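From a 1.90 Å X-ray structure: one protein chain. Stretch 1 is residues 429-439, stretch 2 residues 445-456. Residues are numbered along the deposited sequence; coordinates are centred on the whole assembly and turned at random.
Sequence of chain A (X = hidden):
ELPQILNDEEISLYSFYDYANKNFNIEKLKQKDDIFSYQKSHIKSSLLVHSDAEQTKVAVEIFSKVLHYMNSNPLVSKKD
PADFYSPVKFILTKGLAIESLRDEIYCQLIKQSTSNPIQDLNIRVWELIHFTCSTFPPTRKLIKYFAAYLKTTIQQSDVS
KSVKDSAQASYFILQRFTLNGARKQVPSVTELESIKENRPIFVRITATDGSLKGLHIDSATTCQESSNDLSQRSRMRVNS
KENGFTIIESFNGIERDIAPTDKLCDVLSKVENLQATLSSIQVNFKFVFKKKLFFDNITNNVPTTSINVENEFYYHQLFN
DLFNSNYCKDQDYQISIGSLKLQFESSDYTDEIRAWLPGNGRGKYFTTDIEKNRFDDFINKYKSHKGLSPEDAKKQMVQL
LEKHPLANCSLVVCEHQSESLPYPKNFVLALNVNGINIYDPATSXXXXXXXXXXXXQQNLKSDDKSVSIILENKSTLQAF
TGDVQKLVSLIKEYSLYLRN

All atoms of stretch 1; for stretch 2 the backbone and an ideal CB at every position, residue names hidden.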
# COMPACT_ATOMS: atom_id res chain seq x y z
N LEU A 429 20.68 4.46 -11.20
CA LEU A 429 20.78 3.03 -11.42
C LEU A 429 19.62 2.64 -12.33
O LEU A 429 18.45 2.88 -12.02
CB LEU A 429 20.74 2.24 -10.12
CG LEU A 429 21.97 2.41 -9.23
CD1 LEU A 429 21.90 1.50 -8.00
CD2 LEU A 429 23.24 2.11 -10.04
N ALA A 430 19.95 2.08 -13.49
CA ALA A 430 18.95 1.61 -14.42
C ALA A 430 19.02 0.09 -14.45
O ALA A 430 19.99 -0.48 -14.97
CB ALA A 430 19.20 2.20 -15.81
N LEU A 431 18.03 -0.58 -13.85
CA LEU A 431 18.08 -2.04 -13.74
C LEU A 431 17.18 -2.72 -14.78
O LEU A 431 16.03 -2.34 -15.00
CB LEU A 431 17.71 -2.52 -12.33
CG LEU A 431 18.64 -2.13 -11.17
CD1 LEU A 431 18.42 -0.67 -10.80
CD2 LEU A 431 18.42 -3.02 -9.96
N ASN A 432 17.74 -3.73 -15.45
CA ASN A 432 16.98 -4.53 -16.40
C ASN A 432 17.52 -5.96 -16.36
O ASN A 432 18.34 -6.28 -15.49
CB ASN A 432 17.04 -3.92 -17.80
CG ASN A 432 18.47 -3.75 -18.31
OD1 ASN A 432 19.36 -4.48 -17.92
ND2 ASN A 432 18.68 -2.77 -19.17
N VAL A 433 17.07 -6.82 -17.26
CA VAL A 433 17.52 -8.21 -17.23
C VAL A 433 19.01 -8.34 -17.53
O VAL A 433 19.62 -9.37 -17.23
CB VAL A 433 16.71 -9.11 -18.20
CG1 VAL A 433 15.24 -9.18 -17.77
CG2 VAL A 433 16.86 -8.60 -19.64
N ASN A 434 19.61 -7.30 -18.11
CA ASN A 434 21.03 -7.33 -18.47
C ASN A 434 21.99 -6.93 -17.35
O ASN A 434 23.20 -7.08 -17.50
CB ASN A 434 21.29 -6.43 -19.67
CG ASN A 434 20.59 -6.92 -20.90
OD1 ASN A 434 20.45 -8.12 -21.10
ND2 ASN A 434 20.13 -5.99 -21.73
N GLY A 435 21.45 -6.41 -16.25
CA GLY A 435 22.30 -5.98 -15.15
C GLY A 435 21.89 -4.71 -14.45
O GLY A 435 20.86 -4.09 -14.76
N ILE A 436 22.70 -4.33 -13.46
CA ILE A 436 22.52 -3.08 -12.74
C ILE A 436 23.39 -2.02 -13.38
O ILE A 436 24.61 -2.00 -13.19
CB ILE A 436 22.92 -3.24 -11.26
CG1 ILE A 436 22.12 -4.39 -10.63
CG2 ILE A 436 22.68 -1.93 -10.52
CD1 ILE A 436 22.64 -4.84 -9.29
N ASN A 437 22.76 -1.13 -14.13
CA ASN A 437 23.49 -0.18 -14.94
C ASN A 437 23.65 1.20 -14.29
O ASN A 437 22.69 1.83 -13.87
CB ASN A 437 22.84 -0.07 -16.31
CG ASN A 437 22.66 -1.43 -16.96
OD1 ASN A 437 23.65 -2.08 -17.31
ND2 ASN A 437 21.42 -1.88 -17.10
N ILE A 438 24.89 1.64 -14.20
CA ILE A 438 25.18 2.97 -13.70
C ILE A 438 25.13 3.93 -14.87
O ILE A 438 25.87 3.78 -15.85
CB ILE A 438 26.58 3.03 -13.02
CG1 ILE A 438 26.63 2.05 -11.85
CG2 ILE A 438 26.86 4.45 -12.55
CD1 ILE A 438 28.05 1.78 -11.29
N TYR A 439 24.26 4.92 -14.75
CA TYR A 439 23.96 5.83 -15.85
C TYR A 439 24.16 7.25 -15.39
O TYR A 439 23.81 7.61 -14.26
CB TYR A 439 22.52 5.61 -16.29
CG TYR A 439 22.00 6.55 -17.34
CD1 TYR A 439 22.22 6.30 -18.69
CD2 TYR A 439 21.26 7.67 -17.00
CE1 TYR A 439 21.73 7.14 -19.66
CE2 TYR A 439 20.77 8.52 -17.97
CZ TYR A 439 21.00 8.25 -19.30
OH TYR A 439 20.52 9.09 -20.27
N UNK A 445 24.83 8.96 -20.68
CA UNK A 445 25.64 7.80 -21.02
C UNK A 445 25.70 6.78 -19.90
O UNK A 445 25.79 7.13 -18.72
CB UNK A 445 27.06 8.24 -21.39
N UNK A 446 25.66 5.51 -20.28
CA UNK A 446 25.91 4.40 -19.38
C UNK A 446 27.39 4.36 -19.04
O UNK A 446 28.24 4.54 -19.92
CB UNK A 446 25.45 3.08 -20.00
N UNK A 447 27.70 4.10 -17.78
CA UNK A 447 29.09 4.13 -17.32
C UNK A 447 29.62 2.74 -17.00
O UNK A 447 30.80 2.45 -17.20
CB UNK A 447 29.22 5.02 -16.08
N UNK A 448 28.74 1.86 -16.52
CA UNK A 448 29.14 0.53 -16.09
C UNK A 448 27.94 -0.37 -15.97
O UNK A 448 26.85 0.09 -15.63
CB UNK A 448 29.89 0.59 -14.76
N UNK A 449 28.12 -1.65 -16.27
CA UNK A 449 27.06 -2.64 -16.08
C UNK A 449 27.44 -3.59 -14.96
O UNK A 449 28.29 -4.47 -15.13
CB UNK A 449 26.80 -3.42 -17.37
N UNK A 450 26.81 -3.41 -13.81
CA UNK A 450 27.11 -4.22 -12.64
C UNK A 450 26.31 -5.52 -12.68
O UNK A 450 25.13 -5.52 -13.03
CB UNK A 450 26.81 -3.44 -11.36
N UNK A 451 26.96 -6.63 -12.33
CA UNK A 451 26.36 -7.96 -12.50
C UNK A 451 25.54 -8.42 -11.30
O UNK A 451 25.99 -8.34 -10.16
CB UNK A 451 27.46 -8.99 -12.78
N UNK A 452 24.34 -8.94 -11.56
CA UNK A 452 23.56 -9.59 -10.50
C UNK A 452 24.34 -10.76 -9.92
O UNK A 452 24.21 -11.08 -8.74
CB UNK A 452 22.21 -10.07 -11.03
N UNK A 453 25.16 -11.40 -10.75
CA UNK A 453 25.90 -12.59 -10.31
C UNK A 453 26.98 -12.25 -9.28
O UNK A 453 27.49 -13.12 -8.60
CB UNK A 453 26.54 -13.28 -11.51
N UNK A 454 27.32 -10.97 -9.18
CA UNK A 454 28.28 -10.55 -8.16
C UNK A 454 27.68 -10.19 -6.81
O UNK A 454 28.41 -9.99 -5.83
CB UNK A 454 29.07 -9.34 -8.68
N UNK A 455 26.35 -10.13 -6.73
CA UNK A 455 25.70 -9.76 -5.48
C UNK A 455 25.46 -10.94 -4.54
O UNK A 455 25.21 -12.06 -4.98
CB UNK A 455 24.37 -9.08 -5.78
N UNK A 456 25.56 -10.67 -3.24
CA UNK A 456 25.21 -11.65 -2.21
C UNK A 456 23.76 -12.05 -2.37
O UNK A 456 22.88 -11.19 -2.46
CB UNK A 456 25.46 -11.09 -0.81

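Stretch 1 folds as a hairpin, and its second strand, 435-439, runs at 164° to strand 445-450, so the pairing is antiparallel. Backbone hydrogen bonds set the register: Ile 436 N reaches the O atom of 450 at 2.7 Å, and Ile 438 N reaches the O atom of 448 at 2.9 Å. Ile 436 O accepts from the N atom of 450 at 2.7 Å, and Ile 438 O from the N atom of 447 at 2.7 Å. The last bond skips a position, which marks a beta bulge.

At position 445 the ideal CB points away and finds nothing of stretch 1 within 5.5 Å, so almost any polar or charged residue would fit. It is Lys 445, whose chain is extended beyond CB.

The CB at 446 lies on the face of Asn 437 and Tyr 439, 4.8 Å from Tyr 439 CD1. A long, flexible apolar chain would suit, leucine or methionine. The deposited Met 446 folds back with chi1 and chi2 both m, bringing SD to 3.7 Å from Tyr 439 CD1, at the ring edge, and 3.7 Å from Asn 437 CB. Its CE continues to Ala 430 CB at 4.2 Å, touching the first strand of the hairpin.

Position 447 sits in the bulge, phi/psi -109/-33, with CB pointing sideways, 3.6 Å from Ile 438 O. Several residues are possible, apolar or polar. Leu 447 places its CB 4.3 Å from Ile 438 CG2.

At 448 the CB joins the face of Ile 436 and Ile 438, 4.1 Å from Ile 438 CD1. An aliphatic residue would suit, as would a longer one with an aliphatic base. Glu 448 supplies the latter: its CB packs on Ile 438 CD1, while its end leads away.

The CB at 449 returns to the Asn 437 face, 3.4 Å from Asn 437 OD1, favouring a small donor such as serine or threonine. In Ser 449, OG lies 3.3 Å from Asn 437 OD1, at best a weak hydrogen bond. A water lies 2.7 Å from Ser 449 OG and donates to Asn 434 O at 2.9 Å.

Position 450 is tight, its CB 3.2 Å from Ile 436 O, on the isoleucine face; a beta-branched aliphatic is natural. Val 450 brings its CB to 3.9 Å from Ile 436 CB and its CG2 to 4.0 Å from Ile 438 CD1.

No atom of stretch 1 lies within 5.5 Å of the CB at 452, but a long side chain could return to the hairpin turn, where Asn 432 O offers an acceptor. Tyr 452 does this: one ring face covers Ile 436 N, CE2 lies 3.4 Å from Gly 435 CA, and OH donates to Asn 432 O at 2.8 Å.

Position 451 points away, and 453, 454 and 456 are out of reach: Lys 451, Ser 453, Asn 454 and Ser 456. Position 455 points toward stretch 1, allowing a longer chain; Gln 455 brings CG to 4.4 Å from Ile 436 CD1.

Stretch 2 445-456: KMLESVKYSNQS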
# COMPACT_ATOMS: atom_id res chain seq x y z
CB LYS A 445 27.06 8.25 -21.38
CG LYS A 445 27.12 9.18 -22.57
CD LYS A 445 28.54 9.53 -22.94
CE LYS A 445 28.59 10.42 -24.17
NZ LYS A 445 29.99 10.67 -24.59
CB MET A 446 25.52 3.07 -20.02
CG MET A 446 24.03 2.91 -20.28
SD MET A 446 23.11 2.72 -18.74
CE MET A 446 21.42 2.65 -19.35
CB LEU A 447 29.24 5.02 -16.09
CG LEU A 447 28.90 6.50 -16.30
CD1 LEU A 447 29.12 7.24 -14.99
CD2 LEU A 447 29.74 7.11 -17.42
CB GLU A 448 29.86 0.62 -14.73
CG GLU A 448 30.47 -0.68 -14.26
CD GLU A 448 31.58 -0.46 -13.24
OE1 GLU A 448 32.22 0.62 -13.28
OE2 GLU A 448 31.81 -1.36 -12.40
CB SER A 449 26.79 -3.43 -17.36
OG SER A 449 25.88 -4.49 -17.12
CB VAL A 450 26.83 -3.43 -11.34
CG1 VAL A 450 27.10 -4.29 -10.12
CG2 VAL A 450 27.69 -2.17 -11.32
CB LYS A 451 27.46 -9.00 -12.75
CG LYS A 451 28.30 -8.77 -13.99
CD LYS A 451 29.48 -9.74 -13.99
CE LYS A 451 30.57 -9.32 -14.96
NZ LYS A 451 30.05 -9.21 -16.35
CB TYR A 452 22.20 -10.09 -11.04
CG TYR A 452 21.28 -8.98 -11.49
CD1 TYR A 452 20.70 -8.11 -10.57
CD2 TYR A 452 20.98 -8.80 -12.83
CE1 TYR A 452 19.84 -7.09 -10.98
CE2 TYR A 452 20.13 -7.79 -13.24
CZ TYR A 452 19.57 -6.93 -12.31
OH TYR A 452 18.73 -5.91 -12.74
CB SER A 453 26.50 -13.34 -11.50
OG SER A 453 27.44 -12.53 -12.18
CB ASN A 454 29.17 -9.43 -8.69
CG ASN A 454 30.22 -9.96 -9.64
OD1 ASN A 454 30.61 -11.12 -9.54
ND2 ASN A 454 30.66 -9.13 -10.57
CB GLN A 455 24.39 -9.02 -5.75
CG GLN A 455 24.52 -7.96 -6.83
CD GLN A 455 25.73 -7.06 -6.59
OE1 GLN A 455 26.02 -6.69 -5.45
NE2 GLN A 455 26.44 -6.73 -7.66
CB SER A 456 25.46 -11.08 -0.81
OG SER A 456 24.92 -11.94 0.18
O HOH W 1 25.80 -7.07 -16.24
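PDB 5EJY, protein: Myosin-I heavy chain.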